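Local coordinates for protein coclaurine N-methyltransferase (Coptis japonica, PDB 6GKV) that catalyses transfer of a methyl group from S-adenosyl-L-methionine to the ring nitrogen of coclaurine in alkaloid biosynthesis, at residues C148-V153 / L173-K178; W38-T43 / H230-Y235. One frame throughout, in Å; residues are numbered along the deposited sequence.

Interaction 1: C148-V153 / L173-K178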
ATOM      1  N   CYS A 148     -19.538 -28.294   4.460  1.00 86.87           N
ATOM      2  CA  CYS A 148     -18.134 -27.959   4.333  1.00 80.94           C
ATOM      3  C   CYS A 148     -17.300 -29.112   4.888  1.00 77.63           C
ATOM      4  O   CYS A 148     -17.810 -29.955   5.616  1.00 76.34           O
ATOM      5  CB  CYS A 148     -17.806 -26.657   5.067  1.00 72.07           C
ATOM      6  SG  CYS A 148     -18.256 -25.158   4.151  1.00 77.37           S
ATOM      7  N   ARG A 149     -16.022 -29.146   4.526  1.00 75.99           N
ATOM      8  CA  ARG A 149     -15.095 -30.147   5.043  1.00 82.00           C
ATOM      9  C   ARG A 149     -13.827 -29.415   5.451  1.00 72.88           C
ATOM     10  O   ARG A 149     -12.874 -29.273   4.684  1.00 75.74           O
ATOM     11  CB  ARG A 149     -14.876 -31.246   3.991  1.00 88.02           C
ATOM     12  CG  ARG A 149     -13.632 -32.127   4.065  1.00 87.17           C
ATOM     13  CD  ARG A 149     -13.378 -32.768   2.672  1.00 96.04           C
ATOM     14  NE  ARG A 149     -13.730 -31.879   1.552  1.00102.31           N
ATOM     15  CZ  ARG A 149     -14.888 -31.891   0.880  1.00107.41           C
ATOM     16  NH1 ARG A 149     -15.846 -32.754   1.199  1.00116.16           N
ATOM     17  NH2 ARG A 149     -15.099 -31.024  -0.105  1.00102.43           N
ATOM     18  N   VAL A 150     -13.859 -28.903   6.676  1.00 67.43           N
ATOM     19  CA  VAL A 150     -12.796 -28.046   7.146  1.00 60.11           C
ATOM     20  C   VAL A 150     -11.566 -28.873   7.436  1.00 55.51           C
ATOM     21  O   VAL A 150     -11.669 -29.981   7.972  1.00 55.59           O
ATOM     22  CB  VAL A 150     -13.228 -27.256   8.393  1.00 67.97           C
ATOM     23  CG1 VAL A 150     -14.367 -26.355   8.052  1.00 69.01           C
ATOM     24  CG2 VAL A 150     -13.667 -28.204   9.479  1.00 84.62           C
ATOM     25  N   THR A 151     -10.407 -28.339   7.060  1.00 57.35           N
ATOM     26  CA  THR A 151      -9.130 -28.977   7.372  1.00 65.92           C
ATOM     27  C   THR A 151      -8.199 -28.049   8.162  1.00 65.52           C
ATOM     28  O   THR A 151      -7.823 -26.975   7.693  1.00 65.89           O
ATOM     29  CB  THR A 151      -8.410 -29.436   6.097  1.00 71.37           C
ATOM     30  OG1 THR A 151      -9.325 -30.163   5.253  1.00 69.90           O
ATOM     31  CG2 THR A 151      -7.203 -30.301   6.462  1.00 68.09           C
ATOM     32  N   ALA A 152      -7.824 -28.463   9.364  1.00 61.91           N
ATOM     33  CA  ALA A 152      -6.984 -27.625  10.209  1.00 54.22           C
ATOM     34  C   ALA A 152      -5.521 -28.067  10.150  1.00 57.25           C
ATOM     35  O   ALA A 152      -5.239 -29.251  10.191  1.00 60.36           O
ATOM     36  CB  ALA A 152      -7.497 -27.653  11.637  1.00 48.01           C
ATOM     37  N   VAL A 153      -4.585 -27.127  10.046  1.00 63.25           N
ATOM     38  CA  VAL A 153      -3.172 -27.508  10.028  1.00 64.08           C
ATOM     39  C   VAL A 153      -2.349 -26.866  11.143  1.00 63.63           C
ATOM     40  O   VAL A 153      -2.305 -25.648  11.266  1.00 63.48           O
ATOM     41  CB  VAL A 153      -2.507 -27.155   8.694  1.00 58.57           C
ATOM     42  CG1 VAL A 153      -1.076 -27.652   8.695  1.00 58.57           C
ATOM     43  CG2 VAL A 153      -3.271 -27.774   7.555  1.00 53.03           C
ATOM     44  N   LEU A 173     -18.892 -34.129  11.620  1.00 96.19           N
ATOM     45  CA  LEU A 173     -18.210 -34.837  10.544  1.00 96.54           C
ATOM     46  C   LEU A 173     -16.982 -34.050  10.116  1.00 96.83           C
ATOM     47  O   LEU A 173     -15.846 -34.503  10.255  1.00 96.28           O
ATOM     48  CB  LEU A 173     -19.150 -35.041   9.336  1.00 94.61           C
ATOM     49  CG  LEU A 173     -18.714 -35.812   8.068  1.00 90.46           C
ATOM     50  CD1 LEU A 173     -19.928 -36.307   7.301  1.00 92.60           C
ATOM     51  CD2 LEU A 173     -17.819 -35.005   7.120  1.00 85.93           C
ATOM     52  N   ASN A 174     -17.250 -32.844   9.629  1.00 94.13           N
ATOM     53  CA  ASN A 174     -16.364 -32.098   8.741  1.00 93.02           C
ATOM     54  C   ASN A 174     -14.906 -32.018   9.143  1.00 96.46           C
ATOM     55  O   ASN A 174     -14.018 -32.077   8.289  1.00105.69           O
ATOM     56  CB  ASN A 174     -16.891 -30.683   8.606  1.00 90.71           C
ATOM     57  CG  ASN A 174     -18.385 -30.621   8.724  1.00 98.72           C
ATOM     58  OD1 ASN A 174     -18.914 -29.838   9.511  1.00 95.93           O
ATOM     59  ND2 ASN A 174     -19.086 -31.437   7.933  1.00106.00           N
ATOM     60  N   VAL A 175     -14.659 -31.867  10.438  1.00 85.61           N
ATOM     61  CA  VAL A 175     -13.330 -31.498  10.890  1.00 77.71           C
ATOM     62  C   VAL A 175     -12.313 -32.597  10.676  1.00 72.99           C
ATOM     63  O   VAL A 175     -12.512 -33.737  11.076  1.00 74.73           O
ATOM     64  CB  VAL A 175     -13.313 -31.121  12.369  1.00 72.54           C
ATOM     65  CG1 VAL A 175     -11.917 -30.664  12.760  1.00 67.08           C
ATOM     66  CG2 VAL A 175     -14.338 -30.042  12.644  1.00 72.30           C
ATOM     67  N   GLU A 176     -11.219 -32.211  10.038  1.00 72.15           N
ATOM     68  CA  GLU A 176     -10.047 -33.043   9.873  1.00 78.94           C
ATOM     69  C   GLU A 176      -8.825 -32.210  10.279  1.00 80.12           C
ATOM     70  O   GLU A 176      -8.751 -31.028   9.932  1.00 86.36           O
ATOM     71  CB  GLU A 176      -9.951 -33.523   8.429  1.00 83.96           C
ATOM     72  CG  GLU A 176      -8.571 -33.940   7.991  1.00 94.89           C
ATOM     73  CD  GLU A 176      -8.513 -34.229   6.507  1.00104.17           C
ATOM     74  OE1 GLU A 176      -9.588 -34.369   5.887  1.00104.97           O
ATOM     75  OE2 GLU A 176      -7.395 -34.311   5.961  1.00106.56           O
ATOM     76  N   VAL A 177      -7.890 -32.791  11.030  1.00 66.08           N
ATOM     77  CA  VAL A 177      -6.728 -32.030  11.492  1.00 62.16           C
ATOM     78  C   VAL A 177      -5.397 -32.695  11.160  1.00 71.12           C
ATOM     79  O   VAL A 177      -5.202 -33.885  11.419  1.00 80.35           O
ATOM     80  CB  VAL A 177      -6.772 -31.803  13.010  1.00 69.11           C
ATOM     81  CG1 VAL A 177      -5.666 -30.843  13.433  1.00 67.98           C
ATOM     82  CG2 VAL A 177      -8.129 -31.278  13.433  1.00 70.33           C
ATOM     83  N   LYS A 178      -4.473 -31.912  10.609  1.00 70.08           N
ATOM     84  CA  LYS A 178      -3.169 -32.420  10.178  1.00 72.29           C
ATOM     85  C   LYS A 178      -2.026 -31.812  10.987  1.00 65.80           C
ATOM     86  O   LYS A 178      -1.993 -30.596  11.183  1.00 62.69           O
ATOM     87  CB  LYS A 178      -2.933 -32.123   8.688  1.00 67.37           C
ATOM     88  CG  LYS A 178      -4.057 -32.516   7.747  1.00 68.44           C
ATOM     89  CD  LYS A 178      -3.607 -32.354   6.290  1.00 78.87           C
ATOM     90  CE  LYS A 178      -4.561 -33.033   5.310  1.00 89.04           C
ATOM     91  NZ  LYS A 178      -4.904 -34.427   5.723  1.00 98.39           N
TER

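Interaction 2: W38-T43 / H230-Y235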
ATOM      1  N   TRP A  38      10.973   5.921  15.965  1.00 45.75           N
ATOM      2  CA  TRP A  38      11.954   5.201  15.174  1.00 45.79           C
ATOM      3  C   TRP A  38      11.318   4.740  13.864  1.00 46.56           C
ATOM      4  O   TRP A  38      11.978   4.671  12.827  1.00 39.61           O
ATOM      5  CB  TRP A  38      12.485   4.019  15.995  1.00 45.90           C
ATOM      6  CG  TRP A  38      13.213   2.961  15.235  1.00 42.97           C
ATOM      7  CD1 TRP A  38      14.567   2.810  15.139  1.00 39.31           C
ATOM      8  CD2 TRP A  38      12.631   1.879  14.486  1.00 45.70           C
ATOM      9  NE1 TRP A  38      14.864   1.712  14.364  1.00 44.33           N
ATOM     10  CE2 TRP A  38      13.695   1.121  13.955  1.00 39.44           C
ATOM     11  CE3 TRP A  38      11.309   1.496  14.187  1.00 47.75           C
ATOM     12  CZ2 TRP A  38      13.484  -0.004  13.147  1.00 42.42           C
ATOM     13  CZ3 TRP A  38      11.101   0.382  13.388  1.00 40.78           C
ATOM     14  CH2 TRP A  38      12.178  -0.350  12.869  1.00 42.00           C
ATOM     15  N   GLY A  39      10.022   4.450  13.926  1.00 51.29           N
ATOM     16  CA  GLY A  39       9.263   4.022  12.767  1.00 58.58           C
ATOM     17  C   GLY A  39       8.877   5.072  11.734  1.00 55.64           C
ATOM     18  O   GLY A  39       9.093   4.861  10.541  1.00 56.59           O
ATOM     19  N   TYR A  40       8.290   6.187  12.162  1.00 51.55           N
ATOM     20  CA  TYR A  40       7.882   7.222  11.203  1.00 46.97           C
ATOM     21  C   TYR A  40       9.099   7.924  10.589  1.00 52.29           C
ATOM     22  O   TYR A  40      10.134   8.082  11.243  1.00 45.64           O
ATOM     23  CB  TYR A  40       6.940   8.250  11.854  1.00 38.93           C
ATOM     24  CG  TYR A  40       5.514   7.737  12.007  1.00 39.49           C
ATOM     25  CD1 TYR A  40       4.742   7.357  10.892  1.00 31.95           C
ATOM     26  CD2 TYR A  40       4.934   7.646  13.263  1.00 30.76           C
ATOM     27  CE1 TYR A  40       3.425   6.880  11.053  1.00 24.28           C
ATOM     28  CE2 TYR A  40       3.640   7.182  13.429  1.00 27.40           C
ATOM     29  CZ  TYR A  40       2.890   6.798  12.340  1.00 32.27           C
ATOM     30  OH  TYR A  40       1.615   6.312  12.588  1.00 31.81           O
ATOM     31  N   LYS A  41       8.970   8.336   9.324  1.00 50.76           N
ATOM     32  CA  LYS A  41      10.071   8.988   8.620  1.00 47.94           C
ATOM     33  C   LYS A  41       9.698  10.409   8.205  1.00 47.88           C
ATOM     34  O   LYS A  41       8.536  10.714   7.922  1.00 45.21           O
ATOM     35  CB  LYS A  41      10.490   8.173   7.396  1.00 52.97           C
ATOM     36  CG  LYS A  41      11.150   6.835   7.728  1.00 52.63           C
ATOM     37  CD  LYS A  41      12.412   7.028   8.549  1.00 50.99           C
ATOM     38  CE  LYS A  41      12.979   5.691   9.026  1.00 52.50           C
ATOM     39  NZ  LYS A  41      14.175   5.834   9.934  1.00 48.43           N
ATOM     40  N   PRO A  42      10.687  11.299   8.171  1.00 47.85           N
ATOM     41  CA  PRO A  42      10.308  12.691   7.905  1.00 45.88           C
ATOM     42  C   PRO A  42       9.849  12.924   6.454  1.00 52.80           C
ATOM     43  O   PRO A  42       9.099  13.866   6.206  1.00 52.16           O
ATOM     44  CB  PRO A  42      11.589  13.483   8.240  1.00 37.67           C
ATOM     45  CG  PRO A  42      12.698  12.469   8.267  1.00 43.24           C
ATOM     46  CD  PRO A  42      12.080  11.156   8.622  1.00 49.05           C
ATOM     47  N   THR A  43      10.261  12.083   5.517  1.00 52.76           N
ATOM     48  CA  THR A  43       9.755  12.199   4.148  1.00 46.39           C
ATOM     49  C   THR A  43       9.055  10.922   3.726  1.00 45.67           C
ATOM     50  O   THR A  43       9.458   9.834   4.134  1.00 43.89           O
ATOM     51  CB  THR A  43      10.868  12.479   3.153  1.00 48.43           C
ATOM     52  OG1 THR A  43      11.737  11.347   3.105  1.00 54.06           O
ATOM     53  CG2 THR A  43      11.671  13.690   3.574  1.00 51.24           C
ATOM     54  N   HIS A 230       1.306  -2.388  11.903  1.00 28.48           N
ATOM     55  CA  HIS A 230       1.231  -0.955  12.117  1.00 42.39           C
ATOM     56  C   HIS A 230       0.755  -0.314  10.816  1.00 41.19           C
ATOM     57  O   HIS A 230       1.113  -0.762   9.726  1.00 42.78           O
ATOM     58  CB  HIS A 230       2.559  -0.345  12.549  1.00 34.54           C
ATOM     59  CG  HIS A 230       2.460   1.136  12.769  1.00 37.40           C
ATOM     60  ND1 HIS A 230       2.721   2.053  11.776  1.00 34.84           N
ATOM     61  CD2 HIS A 230       2.050   1.850  13.851  1.00 32.06           C
ATOM     62  CE1 HIS A 230       2.520   3.275  12.252  1.00 39.55           C
ATOM     63  NE2 HIS A 230       2.114   3.177  13.505  1.00 44.14           N
ATOM     64  N   LYS A 231      -0.042   0.735  10.915  1.00 48.50           N
ATOM     65  CA  LYS A 231      -0.709   1.258   9.719  1.00 42.42           C
ATOM     66  C   LYS A 231       0.271   1.726   8.639  1.00 44.98           C
ATOM     67  O   LYS A 231      -0.037   1.672   7.458  1.00 39.46           O
ATOM     68  CB  LYS A 231      -1.654   2.396  10.089  1.00 37.92           C
ATOM     69  CG  LYS A 231      -0.992   3.726  10.468  1.00 36.69           C
ATOM     70  CD  LYS A 231      -2.084   4.804  10.579  1.00 35.54           C
ATOM     71  CE  LYS A 231      -1.632   6.027  11.356  1.00 36.81           C
ATOM     72  NZ  LYS A 231      -2.804   6.818  11.831  1.00 39.51           N
ATOM     73  N   THR A 232       1.482   2.108   9.025  1.00 48.35           N
ATOM     74  CA  THR A 232       2.411   2.700   8.059  1.00 41.49           C
ATOM     75  C   THR A 232       3.737   1.966   7.856  1.00 49.46           C
ATOM     76  O   THR A 232       4.114   1.670   6.717  1.00 55.51           O
ATOM     77  CB  THR A 232       2.720   4.109   8.482  1.00 38.95           C
ATOM     78  OG1 THR A 232       1.480   4.798   8.621  1.00 47.15           O
ATOM     79  CG2 THR A 232       3.615   4.805   7.469  1.00 32.18           C
ATOM     80  N   PHE A 233       4.458   1.690   8.944  1.00 44.23           N
ATOM     81  CA  PHE A 233       5.769   1.076   8.785  1.00 46.17           C
ATOM     82  C   PHE A 233       5.763  -0.408   9.133  1.00 43.50           C
ATOM     83  O   PHE A 233       4.769  -0.953   9.613  1.00 46.89           O
ATOM     84  CB  PHE A 233       6.855   1.835   9.586  1.00 49.03           C
ATOM     85  CG  PHE A 233       6.554   2.052  11.061  1.00 54.07           C
ATOM     86  CD1 PHE A 233       6.807   1.058  11.997  1.00 42.06           C
ATOM     87  CD2 PHE A 233       6.114   3.292  11.524  1.00 58.32           C
ATOM     88  CE1 PHE A 233       6.567   1.269  13.352  1.00 42.59           C
ATOM     89  CE2 PHE A 233       5.878   3.508  12.886  1.00 51.96           C
ATOM     90  CZ  PHE A 233       6.100   2.491  13.792  1.00 46.49           C
ATOM     91  N   ALA A 234       6.860  -1.078   8.820  1.00 39.39           N
ATOM     92  CA  ALA A 234       6.952  -2.505   9.069  1.00 41.43           C
ATOM     93  C   ALA A 234       8.294  -2.782   9.720  1.00 44.25           C
ATOM     94  O   ALA A 234       9.244  -2.011   9.526  1.00 38.43           O
ATOM     95  CB  ALA A 234       6.792  -3.299   7.770  1.00 26.78           C
ATOM     96  N   TYR A 235       8.383  -3.860  10.500  1.00 45.15           N
ATOM     97  CA  TYR A 235       9.660  -4.161  11.155  1.00 45.05           C
ATOM     98  C   TYR A 235       9.763  -5.533  11.800  1.00 43.54           C
ATOM     99  O   TYR A 235       8.784  -6.081  12.339  1.00 41.67           O
ATOM    100  CB  TYR A 235       9.984  -3.091  12.210  1.00 35.12           C
ATOM    101  CG  TYR A 235       8.933  -2.867  13.290  1.00 44.27           C
ATOM    102  CD1 TYR A 235       7.727  -2.239  13.004  1.00 48.59           C
ATOM    103  CD2 TYR A 235       9.173  -3.242  14.608  1.00 37.87           C
ATOM    104  CE1 TYR A 235       6.772  -2.013  13.995  1.00 42.66           C
ATOM    105  CE2 TYR A 235       8.232  -3.026  15.599  1.00 40.98           C
ATOM    106  CZ  TYR A 235       7.034  -2.400  15.285  1.00 44.96           C
ATOM    107  OH  TYR A 235       6.098  -2.175  16.261  1.00 48.86           O
TER

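Interaction 1: C148-V153 / L173-K178
Thr151, Ala152 and Val153 meet Glu176, Val177 and Lys178 as the two strands of a beta-alpha-beta crossover, with helix 157-168 connecting strand 149-154 to strand 176-179. The parallel pairing rests on three backbone hydrogen bonds: Glu176 N to Val150 O at 3.1 Å, Ala152 N to Glu176 O at 2.8 Å and Lys178 N to Ala152 O at 2.8 Å. The first is the most bent (148° at the hydrogen); the last is nearly straight at 173°. On one face, the methyl CG2 of Thr151, anti to the backbone N, packs beside the side chains of Glu176 and Lys178, which a salt bridge joins on the neighbouring strand. Glu176 OE2 and Lys178 CE each approach this methyl to 4.0 Å, and a bend at chi4 (-48°) turns Lys178 NZ back to bond Glu176 OE2. The same face carries Val153, which rests on Ile182, an S-adenosyl-L-homocysteine-binding residue. On the other face Ala152 CB meets Val177 CG1 at 4.1 Å, while Val177 also packs on helix 157-168. Val150 CG2 reaches Val175 CG2 at 3.7 Å just ahead of the regular pairing, and Val150 also touches helix 136-143. At the entry to the edge strand, Asn174 sets CB 3.2 Å from Cys148 O; its ND2 makes a weak hydrogen bond to Lys146 O. Strand 176-179 is outermost and follows strand 149-154, an arrangement typical of the Rossmann-like sheet of S-adenosylmethionine-dependent methyltransferases.

Interaction 2: W38-T43 / H230-Y235
The first torsion of Phe233 (53°) puts CG between the backbone N and the carbonyl carbon, while His230 holds CG anti to its backbone N (chi1 -180°). One face of the Phe233 ring lies against Gly39, whose CA stands 3.4 Å from the ring centroid and close to the ring normal, a CH-pi contact made directly by the backbone at the helix end. The opposite face of Phe233 receives His230 ND1, offset toward the rim, so the phenyl ring is clasped between glycine and imidazole. A weak bond from Phe233 N to His230 ND1 (3.3 Å) ties the two residues within the loop. Phe233 in turn points its edge at Tyr40: CE2 lies 4.2 Å above the centre of the phenol ring, and the planes stand at 88°, a T-shaped pair. His230 directs its edge to the Tyr40 ring in a more offset fashion, with CE1 3.5 Å from Tyr40 CZ. These three rings form an aromatic cluster, whose polar rim is gathered by Glu341: its OE1 is hydrogen-bonded to both Tyr40 OH and His230 NE2. Thr232 OG1 adds a contact at the phenol edge, 3.7 Å from Tyr40 CE1. Farther along, the Trp38 edge meets Tyr235 in an offset edge-to-face pair, and CH2 lies 3.6 Å from Tyr235 CB. The contact thus fastens the C-terminal end of helix 21-39 to the loop leaving strand 221-230 for strand 235-236, with Gln47 of helix 44-58 touching Thr232 and Phe233.

In the fold
Interactions 1 and 2 lie on opposite sides of the chain's centre, their own centres 39 Å apart and their nearest atoms about 23 Å apart. Along the chain, 148-153 and 173-178 are nested inside the long loop that 38-43 and 230-235 close. The main sheet connects them: interaction 1 pairs its outermost strand 176-179 with strand 149-154, whereas 230-235 begins at the end of strand 221-230, three strands further across from 149-154. Each contact has one side chain near a different ligand: that of Val153 is about 6 Å from the bound S-adenosyl-L-homocysteine, and that of Tyr235 about 7 Å from the bound N-methylated tetrahydroisoquinoline.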